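Local coordinates for structural protein (unclassified Rudivirus, PDB 6WQ0), which self-assembles into a helical, filamentous nucleocapsid that wraps around the viral DNA, keeps it in the A-form and protects it in extreme environments, at residues 51-63 and 76-88. Residues are numbered along the deposited sequence; the frame is centred on the assembly and turned at random.
Sequences KFTSVNEQVSAVL and YQGYGLKVARALN. With nucleotides of chain A; nucleotides of chain B.
Phe52 is wedged between the partner helix and DNA: its ring touches Leu81 and Ala84, while C5' of DT146 of chain A lies over one face, 3.5 Å from CE1 and offset toward the rim. CD2 of Leu81 sits at the ring edge, 4.1 Å from Phe52 CD2, and Ala84 CB approaches CE2 obliquely. With CG anti to its carbonyl carbon (chi1 -62°), Phe52 swings its ring from the flank of helix 50-64 toward the nucleotides. One turn on, Val55 splits its branches, CG1 against Leu81 CD2 and the Gly80 backbone, CG2 against Ala84 CB at 4.1 Å. Gly80, without a side chain, and the small Ala84 face Val55 where the two axes, their directions 141° apart, come to 9.7 Å. Gln77 is a knob in the hole formed by Asn56, Val59, Ser60 and Leu63. Its chain, bent at chi2, brings NE2 to Asn56 O in a weak but nearly straight hydrogen bond of 3.4 Å, and to 3.3 Å from O3' of DT159 of chain B. At one end Leu63 CD2 packs on Tyr76 CB; at the other, the extended Lys51 chain lets NZ donate a hydrogen bond to Asn88 OD1 (3.0 Å), the donor tilted 27° from the carbonyl plane. Leu81 CB meets the DA145 sugar of chain A, and Arg85 reaches onward to salt-bridge another DNA phosphate. Phe52 and Leu81 thus offer carbon to the deoxyriboses while Arg85 beside them brings positive charge to the phosphates, consistent with DNA held in A-form by desolvation and phosphate coordination.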
loop_
_atom_site.group_PDB
_atom_site.type_symbol
_atom_site.label_atom_id
_atom_site.label_comp_id
_atom_site.label_asym_id
_atom_site.label_seq_id
_atom_site.Cartn_x
_atom_site.Cartn_y
_atom_site.Cartn_z
ATOM N N LYS C 51 -32.149 -59.200 -43.589
ATOM C CA LYS C 51 -32.218 -60.244 -44.603
ATOM C C LYS C 51 -31.349 -61.441 -44.264
ATOM O O LYS C 51 -31.559 -62.522 -44.821
ATOM C CB LYS C 51 -31.794 -59.692 -45.962
ATOM C CG LYS C 51 -32.397 -58.354 -46.314
ATOM C CD LYS C 51 -31.735 -57.773 -47.548
ATOM C CE LYS C 51 -32.227 -56.369 -47.809
ATOM N NZ LYS C 51 -31.409 -55.668 -48.825
ATOM N N PHE C 52 -30.372 -61.272 -43.383
ATOM C CA PHE C 52 -29.484 -62.353 -42.990
ATOM C C PHE C 52 -29.843 -62.949 -41.640
ATOM O O PHE C 52 -29.671 -64.155 -41.442
ATOM C CB PHE C 52 -28.036 -61.853 -42.984
ATOM C CG PHE C 52 -27.557 -61.386 -44.331
ATOM C CD1 PHE C 52 -27.753 -60.083 -44.736
ATOM C CD2 PHE C 52 -26.930 -62.258 -45.197
ATOM C CE1 PHE C 52 -27.332 -59.660 -45.973
ATOM C CE2 PHE C 52 -26.505 -61.836 -46.429
ATOM C CZ PHE C 52 -26.706 -60.537 -46.817
ATOM N N THR C 53 -30.376 -62.144 -40.719
ATOM C CA THR C 53 -30.921 -62.706 -39.487
ATOM C C THR C 53 -32.090 -63.643 -39.780
ATOM O O THR C 53 -32.213 -64.716 -39.167
ATOM C CB THR C 53 -31.360 -61.589 -38.549
ATOM O OG1 THR C 53 -32.360 -60.796 -39.193
ATOM C CG2 THR C 53 -30.193 -60.704 -38.195
ATOM N N SER C 54 -32.953 -63.264 -40.726
ATOM C CA SER C 54 -34.078 -64.126 -41.062
ATOM C C SER C 54 -33.614 -65.420 -41.718
ATOM O O SER C 54 -34.187 -66.488 -41.474
ATOM C CB SER C 54 -35.054 -63.377 -41.964
ATOM O OG SER C 54 -34.458 -63.055 -43.203
ATOM N N VAL C 55 -32.576 -65.346 -42.552
ATOM C CA VAL C 55 -32.007 -66.555 -43.138
ATOM C C VAL C 55 -31.438 -67.450 -42.049
ATOM O O VAL C 55 -31.589 -68.675 -42.092
ATOM C CB VAL C 55 -30.939 -66.195 -44.189
ATOM C CG1 VAL C 55 -30.046 -67.388 -44.483
ATOM C CG2 VAL C 55 -31.592 -65.705 -45.455
ATOM N N ASN C 56 -30.775 -66.858 -41.056
ATOM C CA ASN C 56 -30.262 -67.641 -39.936
ATOM C C ASN C 56 -31.380 -68.417 -39.254
ATOM O O ASN C 56 -31.270 -69.630 -39.040
ATOM C CB ASN C 56 -29.562 -66.725 -38.935
ATOM C CG ASN C 56 -28.107 -66.506 -39.265
ATOM O OD1 ASN C 56 -27.433 -67.398 -39.763
ATOM N ND2 ASN C 56 -27.612 -65.314 -38.977
ATOM N N GLU C 57 -32.476 -67.732 -38.924
ATOM C CA GLU C 57 -33.571 -68.388 -38.210
ATOM C C GLU C 57 -34.231 -69.480 -39.052
ATOM O O GLU C 57 -34.509 -70.580 -38.552
ATOM C CB GLU C 57 -34.590 -67.343 -37.772
ATOM C CG GLU C 57 -33.989 -66.296 -36.859
ATOM C CD GLU C 57 -34.786 -65.012 -36.816
ATOM O OE1 GLU C 57 -35.828 -64.932 -37.497
ATOM O OE2 GLU C 57 -34.363 -64.079 -36.102
ATOM N N GLN C 58 -34.468 -69.207 -40.337
ATOM C CA GLN C 58 -35.104 -70.203 -41.196
ATOM C C GLN C 58 -34.212 -71.419 -41.414
ATOM O O GLN C 58 -34.689 -72.560 -41.385
ATOM C CB GLN C 58 -35.473 -69.574 -42.532
ATOM C CG GLN C 58 -36.584 -68.572 -42.443
ATOM C CD GLN C 58 -37.179 -68.272 -43.787
ATOM O OE1 GLN C 58 -36.462 -67.988 -44.744
ATOM N NE2 GLN C 58 -38.498 -68.346 -43.878
ATOM N N VAL C 59 -32.917 -71.204 -41.652
ATOM C CA VAL C 59 -32.016 -72.328 -41.863
ATOM C C VAL C 59 -31.869 -73.142 -40.588
ATOM O O VAL C 59 -31.746 -74.366 -40.645
ATOM C CB VAL C 59 -30.654 -71.838 -42.393
ATOM C CG1 VAL C 59 -29.660 -72.978 -42.444
ATOM C CG2 VAL C 59 -30.812 -71.231 -43.770
ATOM N N SER C 60 -31.880 -72.494 -39.422
ATOM C CA SER C 60 -31.864 -73.240 -38.167
ATOM C C SER C 60 -33.086 -74.144 -38.055
ATOM O O SER C 60 -32.972 -75.333 -37.722
ATOM C CB SER C 60 -31.797 -72.265 -36.994
ATOM O OG SER C 60 -31.678 -72.944 -35.758
ATOM N N ALA C 61 -34.270 -73.592 -38.340
ATOM C CA ALA C 61 -35.487 -74.398 -38.330
ATOM C C ALA C 61 -35.382 -75.582 -39.285
ATOM O O ALA C 61 -35.856 -76.680 -38.982
ATOM C CB ALA C 61 -36.688 -73.528 -38.686
ATOM N N VAL C 62 -34.767 -75.375 -40.449
ATOM C CA VAL C 62 -34.629 -76.464 -41.415
ATOM C C VAL C 62 -33.649 -77.515 -40.908
ATOM O O VAL C 62 -33.872 -78.721 -41.059
ATOM C CB VAL C 62 -34.205 -75.915 -42.790
ATOM C CG1 VAL C 62 -33.806 -77.045 -43.713
ATOM C CG2 VAL C 62 -35.324 -75.110 -43.404
ATOM N N LEU C 63 -32.550 -77.074 -40.292
ATOM C CA LEU C 63 -31.501 -77.994 -39.866
ATOM C C LEU C 63 -31.963 -78.873 -38.715
ATOM O O LEU C 63 -31.554 -80.033 -38.619
ATOM C CB LEU C 63 -30.250 -77.216 -39.462
ATOM C CG LEU C 63 -29.399 -76.551 -40.543
ATOM C CD1 LEU C 63 -28.213 -75.842 -39.919
ATOM C CD2 LEU C 63 -28.947 -77.565 -41.564
ATOM N N TYR C 76 -23.860 -75.549 -43.230
ATOM C CA TYR C 76 -25.064 -75.154 -43.938
ATOM C C TYR C 76 -25.423 -73.707 -43.653
ATOM O O TYR C 76 -25.770 -72.974 -44.584
ATOM C CB TYR C 76 -26.194 -76.111 -43.588
ATOM C CG TYR C 76 -25.785 -77.539 -43.823
ATOM C CD1 TYR C 76 -25.767 -78.071 -45.103
ATOM C CD2 TYR C 76 -25.377 -78.346 -42.776
ATOM C CE1 TYR C 76 -25.378 -79.364 -45.329
ATOM C CE2 TYR C 76 -24.985 -79.643 -42.994
ATOM C CZ TYR C 76 -24.985 -80.146 -44.271
ATOM O OH TYR C 76 -24.598 -81.443 -44.488
ATOM N N GLN C 77 -25.253 -73.258 -42.408
ATOM C CA GLN C 77 -25.453 -71.843 -42.129
ATOM C C GLN C 77 -24.615 -70.998 -43.070
ATOM O O GLN C 77 -25.148 -70.133 -43.777
ATOM C CB GLN C 77 -25.111 -71.532 -40.674
ATOM C CG GLN C 77 -26.173 -71.965 -39.683
ATOM C CD GLN C 77 -27.402 -71.087 -39.712
ATOM O OE1 GLN C 77 -27.426 -70.053 -40.366
ATOM N NE2 GLN C 77 -28.432 -71.495 -38.996
ATOM N N GLY C 78 -23.319 -71.302 -43.162
ATOM C CA GLY C 78 -22.470 -70.569 -44.076
ATOM C C GLY C 78 -23.010 -70.606 -45.486
ATOM O O GLY C 78 -23.212 -69.557 -46.106
ATOM N N TYR C 79 -23.339 -71.804 -45.977
ATOM C CA TYR C 79 -23.893 -71.911 -47.319
ATOM C C TYR C 79 -25.099 -71.002 -47.460
ATOM O O TYR C 79 -25.153 -70.160 -48.366
ATOM C CB TYR C 79 -24.268 -73.359 -47.629
ATOM C CG TYR C 79 -25.021 -73.527 -48.927
ATOM C CD1 TYR C 79 -24.350 -73.568 -50.138
ATOM C CD2 TYR C 79 -26.403 -73.645 -48.943
ATOM C CE1 TYR C 79 -25.032 -73.717 -51.318
ATOM C CE2 TYR C 79 -27.089 -73.793 -50.121
ATOM C CZ TYR C 79 -26.399 -73.832 -51.305
ATOM O OH TYR C 79 -27.091 -73.981 -52.479
ATOM N N GLY C 80 -26.036 -71.099 -46.514
ATOM C CA GLY C 80 -27.214 -70.260 -46.581
ATOM C C GLY C 80 -26.854 -68.799 -46.716
ATOM O O GLY C 80 -27.294 -68.127 -47.652
ATOM N N LEU C 81 -25.981 -68.309 -45.834
ATOM C CA LEU C 81 -25.636 -66.898 -45.888
ATOM C C LEU C 81 -24.996 -66.561 -47.220
ATOM O O LEU C 81 -25.374 -65.573 -47.856
ATOM C CB LEU C 81 -24.716 -66.533 -44.729
ATOM C CG LEU C 81 -25.295 -66.688 -43.324
ATOM C CD1 LEU C 81 -24.233 -66.393 -42.293
ATOM C CD2 LEU C 81 -26.490 -65.785 -43.134
ATOM N N LYS C 82 -24.097 -67.428 -47.690
ATOM C CA LYS C 82 -23.493 -67.243 -49.000
ATOM C C LYS C 82 -24.564 -67.045 -50.061
ATOM O O LYS C 82 -24.539 -66.051 -50.797
ATOM C CB LYS C 82 -22.609 -68.445 -49.327
ATOM C CG LYS C 82 -21.627 -68.235 -50.444
ATOM C CD LYS C 82 -20.481 -67.366 -50.030
ATOM C CE LYS C 82 -19.419 -67.301 -51.101
ATOM N NZ LYS C 82 -18.781 -68.623 -51.265
ATOM N N VAL C 83 -25.555 -67.937 -50.103
ATOM C CA VAL C 83 -26.611 -67.815 -51.103
ATOM C C VAL C 83 -27.314 -66.475 -50.967
ATOM O O VAL C 83 -27.509 -65.760 -51.957
ATOM C CB VAL C 83 -27.600 -68.986 -50.984
ATOM C CG1 VAL C 83 -28.795 -68.747 -51.872
ATOM C CG2 VAL C 83 -26.925 -70.285 -51.351
ATOM N N ALA C 84 -27.664 -66.093 -49.735
ATOM C CA ALA C 84 -28.339 -64.819 -49.538
ATOM C C ALA C 84 -27.494 -63.673 -50.061
ATOM O O ALA C 84 -28.020 -62.758 -50.705
ATOM C CB ALA C 84 -28.667 -64.623 -48.061
ATOM N N ARG C 85 -26.178 -63.742 -49.851
ATOM C CA ARG C 85 -25.283 -62.729 -50.392
ATOM C C ARG C 85 -25.526 -62.544 -51.881
ATOM O O ARG C 85 -25.797 -61.430 -52.342
ATOM C CB ARG C 85 -23.835 -63.125 -50.113
ATOM C CG ARG C 85 -22.813 -62.088 -50.499
ATOM C CD ARG C 85 -21.426 -62.545 -50.144
ATOM N NE ARG C 85 -20.389 -61.716 -50.744
ATOM C CZ ARG C 85 -19.504 -62.155 -51.630
ATOM N NH1 ARG C 85 -19.528 -63.419 -52.017
ATOM N NH2 ARG C 85 -18.595 -61.332 -52.126
ATOM N N ALA C 86 -25.516 -63.645 -52.636
ATOM C CA ALA C 86 -25.752 -63.557 -54.070
ATOM C C ALA C 86 -27.079 -62.875 -54.362
ATOM O O ALA C 86 -27.142 -61.949 -55.178
ATOM C CB ALA C 86 -25.710 -64.948 -54.695
ATOM N N LEU C 87 -28.139 -63.279 -53.664
ATOM C CA LEU C 87 -29.448 -62.695 -53.925
ATOM C C LEU C 87 -29.455 -61.208 -53.613
ATOM O O LEU C 87 -30.128 -60.428 -54.292
ATOM C CB LEU C 87 -30.513 -63.422 -53.111
ATOM C CG LEU C 87 -31.940 -62.895 -53.232
ATOM C CD1 LEU C 87 -32.524 -63.264 -54.574
ATOM C CD2 LEU C 87 -32.798 -63.425 -52.104
ATOM N N ASN C 88 -28.706 -60.792 -52.595
ATOM C CA ASN C 88 -28.679 -59.376 -52.264
ATOM C C ASN C 88 -27.866 -58.589 -53.278
ATOM O O ASN C 88 -28.085 -57.388 -53.443
ATOM C CB ASN C 88 -28.117 -59.179 -50.859
ATOM C CG ASN C 88 -28.386 -57.801 -50.314
ATOM O OD1 ASN C 88 -29.483 -57.275 -50.447
ATOM N ND2 ASN C 88 -27.376 -57.199 -49.713
ATOM P P DA A 145 -19.296 -65.031 -47.384
ATOM O OP1 DA A 145 -19.479 -64.763 -48.812
ATOM O OP2 DA A 145 -17.993 -64.776 -46.758
ATOM O "O5'" DA A 145 -20.369 -64.194 -46.565
ATOM C "C5'" DA A 145 -21.724 -64.205 -46.941
ATOM C "C4'" DA A 145 -22.586 -63.611 -45.849
ATOM O "O4'" DA A 145 -22.289 -64.270 -44.603
ATOM C "C3'" DA A 145 -22.331 -62.153 -45.545
ATOM O "O3'" DA A 145 -23.014 -61.325 -46.456
ATOM C "C2'" DA A 145 -22.914 -62.036 -44.149
ATOM C "C1'" DA A 145 -22.508 -63.368 -43.534
ATOM N N9 DA A 145 -21.303 -63.292 -42.711
ATOM C C8 DA A 145 -20.076 -63.823 -42.976
ATOM N N7 DA A 145 -19.188 -63.589 -42.046
ATOM C C5 DA A 145 -19.886 -62.856 -41.105
ATOM C C6 DA A 145 -19.515 -62.299 -39.874
ATOM N N6 DA A 145 -18.292 -62.406 -39.359
ATOM N N1 DA A 145 -20.460 -61.631 -39.181
ATOM C C2 DA A 145 -21.682 -61.530 -39.701
ATOM N N3 DA A 145 -22.142 -62.010 -40.842
ATOM C C4 DA A 145 -21.188 -62.671 -41.499
ATOM P P DT B 159 -26.452 -66.510 -33.352
ATOM O OP1 DT B 159 -27.895 -66.641 -33.104
ATOM O OP2 DT B 159 -25.482 -67.064 -32.394
ATOM O "O5'" DT B 159 -26.116 -67.106 -34.791
ATOM C "C5'" DT B 159 -27.041 -67.940 -35.452
ATOM C "C4'" DT B 159 -26.321 -68.961 -36.303
ATOM O "O4'" DT B 159 -25.036 -68.444 -36.677
ATOM C "C3'" DT B 159 -26.042 -70.286 -35.609
ATOM O "O3'" DT B 159 -26.906 -71.288 -36.125
ATOM C "C2'" DT B 159 -24.564 -70.592 -35.920
ATOM C "C1'" DT B 159 -24.179 -69.522 -36.925
ATOM N N1 DT B 159 -22.768 -69.054 -36.779
ATOM C C2 DT B 159 -21.828 -69.440 -37.700
ATOM O O2 DT B 159 -22.078 -70.148 -38.654
ATOM N N3 DT B 159 -20.576 -68.958 -37.472
ATOM C C4 DT B 159 -20.174 -68.148 -36.440
ATOM O O4 DT B 159 -19.017 -67.774 -36.322
ATOM C C5 DT B 159 -21.207 -67.786 -35.502
ATOM C C7 DT B 159 -20.890 -66.912 -34.329
ATOM C C6 DT B 159 -22.437 -68.249 -35.716
ATOM P P DT A 146 -22.443 -59.867 -46.797
ATOM O OP1 DT A 146 -23.215 -59.325 -47.924
ATOM O OP2 DT A 146 -20.986 -60.004 -46.919
ATOM O "O5'" DT A 146 -22.722 -59.002 -45.479
ATOM C "C5'" DT A 146 -24.047 -58.627 -45.124
ATOM C "C4'" DT A 146 -24.078 -57.826 -43.829
ATOM O "O4'" DT A 146 -23.594 -58.628 -42.726
ATOM C "C3'" DT A 146 -23.184 -56.612 -43.784
ATOM O "O3'" DT A 146 -23.763 -55.525 -44.481
ATOM C "C2'" DT A 146 -23.133 -56.350 -42.284
ATOM C "C1'" DT A 146 -23.061 -57.768 -41.722
ATOM N N1 DT A 146 -21.670 -58.199 -41.391
ATOM C C2 DT A 146 -21.104 -57.832 -40.183
ATOM O O2 DT A 146 -21.681 -57.170 -39.346
ATOM N N3 DT A 146 -19.829 -58.271 -39.993
ATOM C C4 DT A 146 -19.074 -59.015 -40.867
ATOM O O4 DT A 146 -17.931 -59.365 -40.607
ATOM C C5 DT A 146 -19.724 -59.360 -42.108
ATOM C C7 DT A 146 -19.002 -60.171 -43.139
ATOM C C6 DT A 146 -20.971 -58.939 -42.304
#